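PDB 3BMA: D-alanyl-lipoteichoic acid synthetase from Streptococcus pneumoniae, which probably takes part in the D-alanylation of lipoteichoic acid during cell wall biogenesis, as a membrane-associated member of the DltD family within the SGNH-hydrolase clan. Local coordinates for residues L53-G57 / H208-Y212; D56-P60 / W354-F360; Y269-Y275 / Q316-I321; P297-W303 / M346-L352. The protein carries 1 engineered substitution. The contacts are given in a common frame with arbitrary orientation. Where two conformers were deposited one is given. Numbering follows the deposited sequence.

Contacts 1 and 2 start from the same loop, share Asp56 and Gly57, and have centres about 10 Å apart. Asp56 also ties them to contact 4, through a 2.8 Å salt bridge from Asp56 OD1 to Lys347 NZ; contact 4 is centred about 13 Å from contact 2 and about 19 Å from contact 1. Contact 4 carries the Asp348-His351 pair, whose imidazole meets Ser50, consistent with the active centre of SGNH hydrolases. Contact 3 stands apart, about 32 Å from contact 1 between centres and about 6 Å from contact 4 between nearest atoms. Bound glycerol, probably from the crystallisation liquor, lies about 4 Å from one side chain each in contacts 2, 3 and 4 (Leu358, Tyr269, Ile350).

Contact 1 of 4, residues L53-G57 / H208-Y212; sequences LRFDG and HVAKY
Leu53-Gly57 runs as an irregular loop: Leu53 has helical angles, Arg54 to Asp56 are extended, and Gly57 turns back to -71/-21. His208-Ala210 belongs to helix 202-210, with a wider pi-type turn, and Tyr212 lies two residues on. The nearest CA pairs are Phe55 with His208, 5.7 Å, and Gly57 with Tyr212, 5.3 Å. Phe55, His208 and Tyr212 all take chi1 m and point their CA-CB bonds across the interface. Phe55 (chi2 75°) lays its ring under His208: His208 CB sits 3.5 Å from the Phe55 ring centroid, nearly on the normal, while the two ring planes, 14° apart with centroids at 4.5 Å, barely overlap. The opposite Phe55 face is stacked by His59. Phe55 CE2 reaches Val209 CG2 at 4.2 Å. Tyr212 (chi2 -79°) slides beneath the backbone, so that Asp56 CA lies 3.8 Å above its ring centroid, a CH-pi contact, and Phe55 CB is 4.1 Å from Tyr212 CE2. Arg54 (m, m) gives a weak hydrogen bond from NH1 to His208 NE2, 3.5 Å; His208 ND1 is bonded to Asn204. Aromatic packing thus fastens helix 202-210 to the loop between strand 43-47 and helix 60-66 of the alpha/beta SGNH-hydrolase-type fold.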
# COMPACT_ATOMS: atom_id res chain seq x y z
N LEU C 53 -43.08 11.21 -5.71
CA LEU C 53 -43.46 10.02 -6.48
C LEU C 53 -44.74 10.15 -7.30
O LEU C 53 -44.78 9.69 -8.44
CB LEU C 53 -43.53 8.79 -5.57
CG LEU C 53 -42.25 7.98 -5.42
CD1 LEU C 53 -42.40 6.97 -4.29
CD2 LEU C 53 -41.89 7.28 -6.72
N ARG C 54 -45.78 10.74 -6.71
CA ARG C 54 -47.04 10.94 -7.41
C ARG C 54 -47.12 12.32 -8.06
O ARG C 54 -47.01 13.35 -7.38
CB ARG C 54 -48.24 10.69 -6.49
CG ARG C 54 -48.54 9.21 -6.20
CD ARG C 54 -49.30 8.51 -7.34
NE ARG C 54 -48.40 7.81 -8.27
CZ ARG C 54 -48.15 8.19 -9.52
NH1 ARG C 54 -47.31 7.48 -10.26
NH2 ARG C 54 -48.73 9.27 -10.04
N PHE C 55 -47.32 12.32 -9.37
CA PHE C 55 -47.32 13.54 -10.17
C PHE C 55 -48.73 13.99 -10.52
O PHE C 55 -49.63 13.16 -10.73
CB PHE C 55 -46.55 13.30 -11.47
CG PHE C 55 -45.05 13.16 -11.29
CD1 PHE C 55 -44.50 12.00 -10.76
CD2 PHE C 55 -44.20 14.18 -11.70
CE1 PHE C 55 -43.12 11.87 -10.62
CE2 PHE C 55 -42.82 14.06 -11.56
CZ PHE C 55 -42.28 12.90 -11.01
N ASP C 56 -48.92 15.30 -10.58
CA ASP C 56 -50.13 15.91 -11.13
C ASP C 56 -49.77 17.17 -11.92
O ASP C 56 -48.60 17.41 -12.21
CB ASP C 56 -51.21 16.17 -10.06
CG ASP C 56 -50.70 17.01 -8.89
OD1 ASP C 56 -50.63 16.48 -7.76
OD2 ASP C 56 -50.39 18.21 -9.09
N GLY C 57 -50.78 17.98 -12.26
CA GLY C 57 -50.58 19.19 -13.06
C GLY C 57 -49.87 20.31 -12.33
O GLY C 57 -49.30 21.20 -12.96
N HIS C 208 -45.16 10.92 -16.33
CA HIS C 208 -45.09 11.79 -15.15
C HIS C 208 -45.00 13.29 -15.46
O HIS C 208 -45.58 14.10 -14.73
CB HIS C 208 -43.93 11.37 -14.25
CG HIS C 208 -44.13 10.03 -13.59
ND1 HIS C 208 -43.10 9.14 -13.39
CD2 HIS C 208 -45.24 9.45 -13.07
CE1 HIS C 208 -43.56 8.06 -12.79
NE2 HIS C 208 -44.86 8.22 -12.58
N VAL C 209 -44.28 13.65 -16.52
CA VAL C 209 -44.06 15.07 -16.84
C VAL C 209 -44.76 15.51 -18.13
O VAL C 209 -45.55 16.46 -18.11
CB VAL C 209 -42.55 15.44 -16.87
CG1 VAL C 209 -42.32 16.85 -17.40
CG2 VAL C 209 -41.95 15.31 -15.49
N ALA C 210 -44.49 14.81 -19.24
CA ALA C 210 -44.95 15.23 -20.57
C ALA C 210 -46.47 15.20 -20.79
O ALA C 210 -47.00 15.96 -21.60
CB ALA C 210 -44.24 14.42 -21.66
N LYS C 211 -47.17 14.33 -20.06
CA LYS C 211 -48.62 14.20 -20.18
C LYS C 211 -49.39 15.34 -19.50
O LYS C 211 -50.50 15.68 -19.91
CB LYS C 211 -49.11 12.84 -19.67
CG LYS C 211 -48.82 11.63 -20.58
CD LYS C 211 -49.75 11.52 -21.80
CE LYS C 211 -49.10 12.00 -23.09
NZ LYS C 211 -47.91 11.20 -23.49
N TYR C 212 -48.80 15.93 -18.46
CA TYR C 212 -49.42 17.04 -17.73
C TYR C 212 -49.10 18.42 -18.32
O TYR C 212 -49.61 19.44 -17.84
CB TYR C 212 -49.04 16.99 -16.24
CG TYR C 212 -49.60 15.81 -15.49
CD1 TYR C 212 -50.93 15.79 -15.06
CD2 TYR C 212 -48.80 14.71 -15.19
CE1 TYR C 212 -51.45 14.71 -14.36
CE2 TYR C 212 -49.31 13.61 -14.49
CZ TYR C 212 -50.63 13.62 -14.08
OH TYR C 212 -51.15 12.55 -13.39

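Contact 2 of 4, residues D56-P60 / W354-F360; sequences DGAHP and WLGWLAF
An Asx turn at Asp56, running into the N-cap of helix 60-66 at His59, meets the start of helix 355-369. Asp56 (chi1 p) accepts from Ala58 N at OD2, 2.9 Å, and from Trp354 N at OD1, 2.9 Å; OD1 also forms a salt bridge with Lys347. Trp354 has the positive phi of 54° with psi -110°, and helical angles begin at Leu355. The closest CA pair is Ala58 with Trp357, 5.6 Å. In this way the loop that follows strand 43-47 of the parallel sheet is held against helix 355-369. Trp357 (chi1 m, chi2 137°) lies flat beneath the loop: His59 CA is 3.9 Å from the centroid of its five-membered ring and Pro60 CD 3.7 Å from that of its six-membered ring, both CH-pi. Ala58 CB packs on Trp357 CB and Leu358 CD2, each at 3.8 Å, and Pro60 CG on Phe360 CE2 (chi1 t) at 3.9 Å. Water 1 donates to Ala58 O, 3.0 Å, and to Trp357 O, 2.8 Å.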
# COMPACT_ATOMS: atom_id res chain seq x y z
N ASP C 56 -48.92 15.30 -10.58
CA ASP C 56 -50.13 15.91 -11.13
C ASP C 56 -49.77 17.17 -11.92
O ASP C 56 -48.60 17.41 -12.21
CB ASP C 56 -51.21 16.17 -10.06
CG ASP C 56 -50.70 17.01 -8.89
OD1 ASP C 56 -50.63 16.48 -7.76
OD2 ASP C 56 -50.39 18.21 -9.09
N GLY C 57 -50.78 17.98 -12.26
CA GLY C 57 -50.58 19.19 -13.06
C GLY C 57 -49.87 20.31 -12.33
O GLY C 57 -49.30 21.20 -12.96
N ALA C 58 -49.90 20.27 -11.00
CA ALA C 58 -49.28 21.30 -10.17
C ALA C 58 -47.95 20.88 -9.54
O ALA C 58 -47.33 21.67 -8.84
CB ALA C 58 -50.26 21.76 -9.11
N HIS C 59 -47.54 19.64 -9.81
CA HIS C 59 -46.25 19.08 -9.35
C HIS C 59 -45.08 19.98 -9.79
O HIS C 59 -45.07 20.44 -10.93
CB HIS C 59 -46.09 17.67 -9.93
CG HIS C 59 -45.03 16.85 -9.25
ND1 HIS C 59 -43.69 16.97 -9.56
CD2 HIS C 59 -45.11 15.90 -8.30
CE1 HIS C 59 -43.00 16.13 -8.81
NE2 HIS C 59 -43.84 15.46 -8.04
N PRO C 60 -44.12 20.24 -8.87
CA PRO C 60 -42.98 21.14 -9.13
C PRO C 60 -42.15 20.83 -10.38
O PRO C 60 -41.58 21.75 -10.98
CB PRO C 60 -42.11 20.99 -7.86
CG PRO C 60 -42.64 19.78 -7.16
CD PRO C 60 -44.08 19.72 -7.50
N TRP C 354 -51.88 17.97 -5.58
CA TRP C 354 -52.89 18.83 -6.21
C TRP C 354 -52.76 20.31 -5.83
O TRP C 354 -51.81 20.97 -6.24
CB TRP C 354 -54.31 18.29 -5.96
CG TRP C 354 -54.64 17.02 -6.71
CD1 TRP C 354 -54.54 16.81 -8.06
CD2 TRP C 354 -55.16 15.81 -6.16
NE1 TRP C 354 -54.94 15.54 -8.38
CE2 TRP C 354 -55.34 14.90 -7.23
CE3 TRP C 354 -55.50 15.40 -4.86
CZ2 TRP C 354 -55.83 13.60 -7.04
CZ3 TRP C 354 -55.99 14.11 -4.67
CH2 TRP C 354 -56.15 13.23 -5.76
N LEU C 355 -53.72 20.82 -5.06
CA LEU C 355 -53.71 22.22 -4.63
C LEU C 355 -52.62 22.50 -3.58
O LEU C 355 -52.17 23.63 -3.44
CB LEU C 355 -55.09 22.64 -4.10
CG LEU C 355 -56.09 23.37 -5.02
CD1 LEU C 355 -56.32 22.67 -6.36
CD2 LEU C 355 -57.41 23.58 -4.30
N GLY C 356 -52.20 21.45 -2.88
CA GLY C 356 -51.09 21.54 -1.92
C GLY C 356 -49.75 21.81 -2.58
O GLY C 356 -48.85 22.37 -1.95
N TRP C 357 -49.61 21.39 -3.84
CA TRP C 357 -48.44 21.71 -4.64
C TRP C 357 -48.37 23.19 -5.02
O TRP C 357 -47.29 23.74 -5.21
CB TRP C 357 -48.41 20.88 -5.92
CG TRP C 357 -47.88 19.46 -5.80
CD1 TRP C 357 -48.41 18.35 -6.38
CD2 TRP C 357 -46.72 19.01 -5.07
NE1 TRP C 357 -47.67 17.24 -6.07
CE2 TRP C 357 -46.63 17.61 -5.27
CE3 TRP C 357 -45.75 19.64 -4.28
CZ2 TRP C 357 -45.61 16.84 -4.70
CZ3 TRP C 357 -44.74 18.87 -3.72
CH2 TRP C 357 -44.68 17.49 -3.93
N LEU C 358 -49.54 23.81 -5.13
CA LEU C 358 -49.64 25.22 -5.50
C LEU C 358 -49.25 26.14 -4.35
O LEU C 358 -48.64 27.19 -4.57
CB LEU C 358 -51.05 25.55 -6.00
CG LEU C 358 -51.41 24.99 -7.38
CD1 LEU C 358 -52.84 25.31 -7.70
CD2 LEU C 358 -50.47 25.53 -8.46
N ALA C 359 -49.60 25.72 -3.13
CA ALA C 359 -49.16 26.41 -1.92
C ALA C 359 -47.66 26.23 -1.72
O ALA C 359 -46.96 27.16 -1.32
CB ALA C 359 -49.92 25.88 -0.71
N PHE C 360 -47.19 25.01 -2.02
CA PHE C 360 -45.77 24.64 -2.03
C PHE C 360 -44.99 25.57 -2.96
O PHE C 360 -43.98 26.16 -2.56
CB PHE C 360 -45.65 23.16 -2.45
CG PHE C 360 -44.24 22.66 -2.65
CD1 PHE C 360 -43.55 22.06 -1.60
CD2 PHE C 360 -43.63 22.72 -3.90
CE1 PHE C 360 -42.26 21.56 -1.78
CE2 PHE C 360 -42.33 22.23 -4.09
CZ PHE C 360 -41.65 21.65 -3.03
O HOH W 1 -45.30 22.79 -6.89

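Contact 3 of 4, residues Y269-Y275 / Q316-I321; sequences YLKSPEY and QTVQKI
Gln316-Ile321 is continuous helix, and Tyr269-Tyr275 passes over it as a loop that enters helix 274-287, with Ser272 OG accepting from Glu274 N (3.2 Å) as a cap. Gln316 flanks the Leu270 side chain (m, t). Thr317 (chi1 p) pushes CG2 into the bend of the loop, 3.6 Å from Tyr269 CB and 3.7 Å from Leu270 CG; here the CA atoms of Leu270 and Thr317 come to 5.3 Å. One turn on, Lys320, trans at all four chi angles, donates from NZ to Leu270 O at 2.7 Å. Its CE lies 3.7 Å from the Tyr275 ring centroid and its NZ 4.0 Å, a CH-pi and a cation-pi contact over the same ring; Trp388 O and Tyr391 O also accept from NZ. Tyr275 (chi1 m) is steadied by its OH donating to Tyr269 O, 2.8 Å. Ile321 CG1 closes the row, 4.1 Å from Tyr275 CE2. The contact joins the helix preceding strand 291-296 to helix 311-326, part of the beta-alpha-beta crossover from that strand to strand 333-335.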
# COMPACT_ATOMS: atom_id res chain seq x y z
N TYR C 269 -45.09 11.83 18.10
CA TYR C 269 -43.88 12.04 17.32
C TYR C 269 -42.86 12.90 18.05
O TYR C 269 -41.93 13.43 17.43
CB TYR C 269 -44.20 12.64 15.94
CG TYR C 269 -45.17 11.83 15.11
CD1 TYR C 269 -46.22 12.45 14.43
CD2 TYR C 269 -45.04 10.44 15.00
CE1 TYR C 269 -47.11 11.71 13.66
CE2 TYR C 269 -45.93 9.70 14.23
CZ TYR C 269 -46.96 10.34 13.57
OH TYR C 269 -47.84 9.61 12.81
N LEU C 270 -43.04 13.04 19.36
CA LEU C 270 -42.17 13.90 20.15
C LEU C 270 -40.85 13.22 20.47
O LEU C 270 -39.84 13.89 20.67
CB LEU C 270 -42.87 14.35 21.43
CG LEU C 270 -43.87 15.51 21.32
CD1 LEU C 270 -44.75 15.58 22.55
CD2 LEU C 270 -43.15 16.84 21.09
N LYS C 271 -40.88 11.89 20.52
CA LYS C 271 -39.69 11.11 20.86
C LYS C 271 -39.24 10.31 19.65
O LYS C 271 -40.00 9.50 19.13
CB LYS C 271 -39.99 10.19 22.05
CG LYS C 271 -40.31 10.92 23.35
CD LYS C 271 -40.61 9.92 24.47
CE LYS C 271 -40.54 10.58 25.83
NZ LYS C 271 -40.58 9.57 26.93
N SER C 272 -38.01 10.56 19.21
CA SER C 272 -37.48 9.94 17.99
C SER C 272 -35.96 10.05 17.87
O SER C 272 -35.38 11.07 18.25
CB SER C 272 -38.10 10.57 16.75
OG SER C 272 -37.95 9.71 15.64
N PRO C 273 -35.31 8.99 17.32
CA PRO C 273 -33.91 9.10 16.88
C PRO C 273 -33.75 9.96 15.62
O PRO C 273 -32.64 10.40 15.31
CB PRO C 273 -33.52 7.64 16.60
CG PRO C 273 -34.80 6.96 16.29
CD PRO C 273 -35.84 7.63 17.14
N GLU C 274 -34.86 10.21 14.91
CA GLU C 274 -34.89 11.06 13.71
C GLU C 274 -34.53 12.53 13.99
O GLU C 274 -34.11 13.25 13.08
CB GLU C 274 -36.27 10.94 13.04
CG GLU C 274 -36.47 11.70 11.72
CD GLU C 274 -35.65 11.17 10.56
OE1 GLU C 274 -35.35 9.96 10.53
OE2 GLU C 274 -35.33 11.96 9.66
N TYR C 275 -34.69 12.96 15.24
CA TYR C 275 -34.22 14.29 15.66
C TYR C 275 -32.70 14.38 15.64
O TYR C 275 -32.14 15.42 15.28
CB TYR C 275 -34.74 14.64 17.06
CG TYR C 275 -36.23 14.92 17.12
CD1 TYR C 275 -37.11 13.98 17.63
CD2 TYR C 275 -36.74 16.14 16.68
CE1 TYR C 275 -38.48 14.24 17.69
CE2 TYR C 275 -38.10 16.41 16.73
CZ TYR C 275 -38.96 15.45 17.23
OH TYR C 275 -40.31 15.71 17.29
N GLN C 316 -47.11 20.21 18.44
CA GLN C 316 -46.06 20.21 19.46
C GLN C 316 -44.75 19.62 18.94
O GLN C 316 -43.67 20.00 19.40
CB GLN C 316 -46.53 19.46 20.71
CG GLN C 316 -45.84 19.86 22.00
CD GLN C 316 -46.30 19.03 23.18
OE1 GLN C 316 -45.52 18.75 24.10
NE2 GLN C 316 -47.57 18.62 23.18
N THR C 317 -44.85 18.69 17.98
CA THR C 317 -43.68 18.10 17.31
C THR C 317 -43.12 19.03 16.24
O THR C 317 -41.91 19.08 16.02
CB THR C 317 -44.02 16.75 16.66
OG1 THR C 317 -44.96 16.96 15.60
CG2 THR C 317 -44.62 15.82 17.67
N VAL C 318 -44.02 19.75 15.57
CA VAL C 318 -43.64 20.77 14.59
C VAL C 318 -42.87 21.90 15.29
O VAL C 318 -41.85 22.36 14.78
CB VAL C 318 -44.87 21.33 13.81
CG1 VAL C 318 -44.52 22.60 13.04
CG2 VAL C 318 -45.42 20.28 12.86
N GLN C 319 -43.35 22.30 16.47
CA GLN C 319 -42.65 23.26 17.32
C GLN C 319 -41.27 22.76 17.74
O GLN C 319 -40.33 23.55 17.85
CB GLN C 319 -43.49 23.58 18.56
CG GLN C 319 -44.63 24.56 18.34
CD GLN C 319 -45.68 24.51 19.44
OE1 GLN C 319 -45.36 24.65 20.63
NE2 GLN C 319 -46.94 24.33 19.06
N LYS C 320 -41.14 21.45 17.95
CA LYS C 320 -39.87 20.83 18.31
C LYS C 320 -38.90 20.81 17.12
O LYS C 320 -37.69 21.01 17.29
CB LYS C 320 -40.08 19.41 18.85
CG LYS C 320 -38.90 18.89 19.64
CD LYS C 320 -39.09 17.47 20.13
CE LYS C 320 -37.74 16.86 20.44
NZ LYS C 320 -37.83 15.57 21.17
N ILE C 321 -39.47 20.59 15.93
CA ILE C 321 -38.73 20.61 14.67
C ILE C 321 -38.23 22.02 14.35
O ILE C 321 -37.04 22.23 14.13
CB ILE C 321 -39.58 20.03 13.49
CG1 ILE C 321 -39.67 18.50 13.61
CG2 ILE C 321 -38.98 20.39 12.12
CD1 ILE C 321 -40.80 17.86 12.83

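Contact 4 of 4, residues P297-W303 / M346-L352; sequences PPVNKKW and MKDTIHL
Met346-Leu352 includes the Asp348-x-x-His351 sequence, consistent with the DxxH motif that supplies the acid and the histidine in SGNH hydrolases; Pro297-Trp303 leaves strand 291-296 and runs beside it. Asp348 (chi1 p) organises its own loop: OD1 accepts from Ile350 N, 3.1 Å, an Asx turn, and from His351 N, 2.9 Å, completing an Asx motif; separately, OD2 accepts from His351 ND1, 3.1 Å. Along the extended start of the first segment, Pro297 to Val299, Pro297 CB and Pro298 CD each lie 3.8 Å from Leu352 CD1, and Pro298 CG packs on Met346 CE at 3.7 Å. Water 2 donates to Pro298 O, 3.2 Å, and to Ile350 O, 2.7 Å, bridging the two backbones. Val299 approaches most closely in CA distance, 4.9 Å to Ile350, and sets its CG2 4.2 Å from Ile350 CG2 (Val299 chi1 t, Ile350 chi1 p). Asn300 N then donates to Thr349 O at 3.1 Å, nearly straight at 168°, while Val299 CA touches the same Thr349 O at 3.6 Å. As N-cap of helix 301-307, Asn300 (chi1 t) accepts at OD1 from Trp303 N, 3.1 Å, and gives its ND2 to Met242 O. Trp303 (chi1 t) closes over Thr349, whose CB stands 4.3 Å from the centroid of the Trp303 five-membered ring, 16° off the normal.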
# COMPACT_ATOMS: atom_id res chain seq x y z
N PRO C 297 -45.14 19.20 5.94
CA PRO C 297 -46.46 18.80 5.46
C PRO C 297 -47.46 18.53 6.59
O PRO C 297 -47.05 18.22 7.71
CB PRO C 297 -46.18 17.48 4.71
CG PRO C 297 -44.70 17.38 4.61
CD PRO C 297 -44.17 18.11 5.79
N PRO C 298 -48.77 18.68 6.30
CA PRO C 298 -49.77 18.22 7.25
C PRO C 298 -50.17 16.76 7.03
O PRO C 298 -49.79 16.15 6.03
CB PRO C 298 -50.96 19.13 6.94
CG PRO C 298 -50.87 19.35 5.47
CD PRO C 298 -49.40 19.32 5.13
N VAL C 299 -50.94 16.22 7.97
CA VAL C 299 -51.65 14.97 7.77
C VAL C 299 -53.09 15.37 7.40
O VAL C 299 -53.56 16.43 7.82
CB VAL C 299 -51.57 14.06 9.03
CG1 VAL C 299 -52.49 12.84 8.93
CG2 VAL C 299 -50.15 13.60 9.26
N ASN C 300 -53.74 14.56 6.57
CA ASN C 300 -55.17 14.69 6.27
C ASN C 300 -55.97 14.76 7.58
O ASN C 300 -55.91 13.84 8.40
CB ASN C 300 -55.61 13.50 5.40
CG ASN C 300 -56.99 13.68 4.78
OD1 ASN C 300 -57.99 13.85 5.47
ND2 ASN C 300 -57.05 13.60 3.45
N LYS C 301 -56.69 15.87 7.77
CA LYS C 301 -57.43 16.14 9.02
C LYS C 301 -58.62 15.20 9.21
O LYS C 301 -58.88 14.76 10.34
CB LYS C 301 -57.88 17.60 9.09
CG LYS C 301 -58.54 18.02 10.41
CD LYS C 301 -58.76 19.53 10.49
CE LYS C 301 -57.71 20.22 11.37
NZ LYS C 301 -56.32 20.15 10.83
N LYS C 302 -59.31 14.89 8.12
CA LYS C 302 -60.43 13.95 8.15
C LYS C 302 -59.96 12.54 8.47
O LYS C 302 -60.70 11.76 9.08
CB LYS C 302 -61.23 13.99 6.85
CG LYS C 302 -62.20 15.17 6.77
CD LYS C 302 -63.20 15.00 5.64
CE LYS C 302 -64.14 16.20 5.56
NZ LYS C 302 -65.13 16.06 4.46
N TRP C 303 -58.73 12.22 8.06
CA TRP C 303 -58.10 10.96 8.40
C TRP C 303 -57.67 10.93 9.86
O TRP C 303 -57.90 9.93 10.55
CB TRP C 303 -56.89 10.70 7.49
CG TRP C 303 -55.91 9.69 8.04
CD1 TRP C 303 -54.66 9.94 8.52
CD2 TRP C 303 -56.12 8.28 8.18
NE1 TRP C 303 -54.07 8.77 8.94
CE2 TRP C 303 -54.94 7.74 8.74
CE3 TRP C 303 -57.18 7.41 7.87
CZ2 TRP C 303 -54.80 6.37 9.02
CZ3 TRP C 303 -57.04 6.05 8.14
CH2 TRP C 303 -55.85 5.55 8.71
N MET C 346 -54.18 17.63 -0.07
CA MET C 346 -53.54 16.35 0.19
C MET C 346 -53.84 15.37 -0.94
O MET C 346 -54.95 15.35 -1.48
CB MET C 346 -54.09 15.81 1.51
CG MET C 346 -53.05 15.21 2.44
SD MET C 346 -52.36 16.38 3.61
CE MET C 346 -50.89 16.86 2.71
N LYS C 347 -52.83 14.57 -1.30
CA LYS C 347 -53.00 13.51 -2.29
C LYS C 347 -53.48 12.23 -1.61
O LYS C 347 -54.34 11.52 -2.14
CB LYS C 347 -51.69 13.28 -3.06
CG LYS C 347 -51.72 12.14 -4.09
CD LYS C 347 -52.51 12.50 -5.35
CE LYS C 347 -51.59 12.84 -6.52
NZ LYS C 347 -50.86 14.12 -6.33
N ASP C 348 -52.93 11.95 -0.44
CA ASP C 348 -53.33 10.79 0.36
C ASP C 348 -53.41 11.12 1.86
O ASP C 348 -53.99 12.13 2.24
CB ASP C 348 -52.44 9.57 0.06
CG ASP C 348 -50.95 9.89 0.06
OD1 ASP C 348 -50.44 10.44 1.06
OD2 ASP C 348 -50.28 9.57 -0.95
N THR C 349 -52.84 10.26 2.70
CA THR C 349 -52.86 10.46 4.14
C THR C 349 -51.78 11.44 4.63
O THR C 349 -51.99 12.18 5.59
CB THR C 349 -52.76 9.11 4.92
OG1 THR C 349 -52.57 9.36 6.31
CG2 THR C 349 -51.60 8.26 4.42
N ILE C 350 -50.63 11.45 3.95
CA ILE C 350 -49.44 12.14 4.45
C ILE C 350 -48.71 12.99 3.40
O ILE C 350 -47.86 13.81 3.76
CB ILE C 350 -48.43 11.16 5.10
CG1 ILE C 350 -48.17 9.95 4.19
CG2 ILE C 350 -48.91 10.73 6.50
CD1 ILE C 350 -46.98 9.10 4.59
N HIS C 351 -49.05 12.80 2.13
CA HIS C 351 -48.33 13.46 1.04
C HIS C 351 -49.07 14.64 0.44
O HIS C 351 -50.28 14.57 0.20
CB HIS C 351 -47.97 12.47 -0.07
CG HIS C 351 -47.08 11.35 0.39
ND1 HIS C 351 -47.38 10.03 0.17
CD2 HIS C 351 -45.91 11.37 1.07
CE1 HIS C 351 -46.43 9.27 0.69
NE2 HIS C 351 -45.53 10.06 1.25
N LEU C 352 -48.32 15.72 0.20
CA LEU C 352 -48.79 16.88 -0.56
C LEU C 352 -49.16 16.46 -1.97
O LEU C 352 -48.52 15.59 -2.56
CB LEU C 352 -47.69 17.95 -0.64
CG LEU C 352 -47.75 19.24 0.18
CD1 LEU C 352 -47.91 18.99 1.66
CD2 LEU C 352 -46.50 20.07 -0.07
O HOH W 2 -47.29 14.16 6.34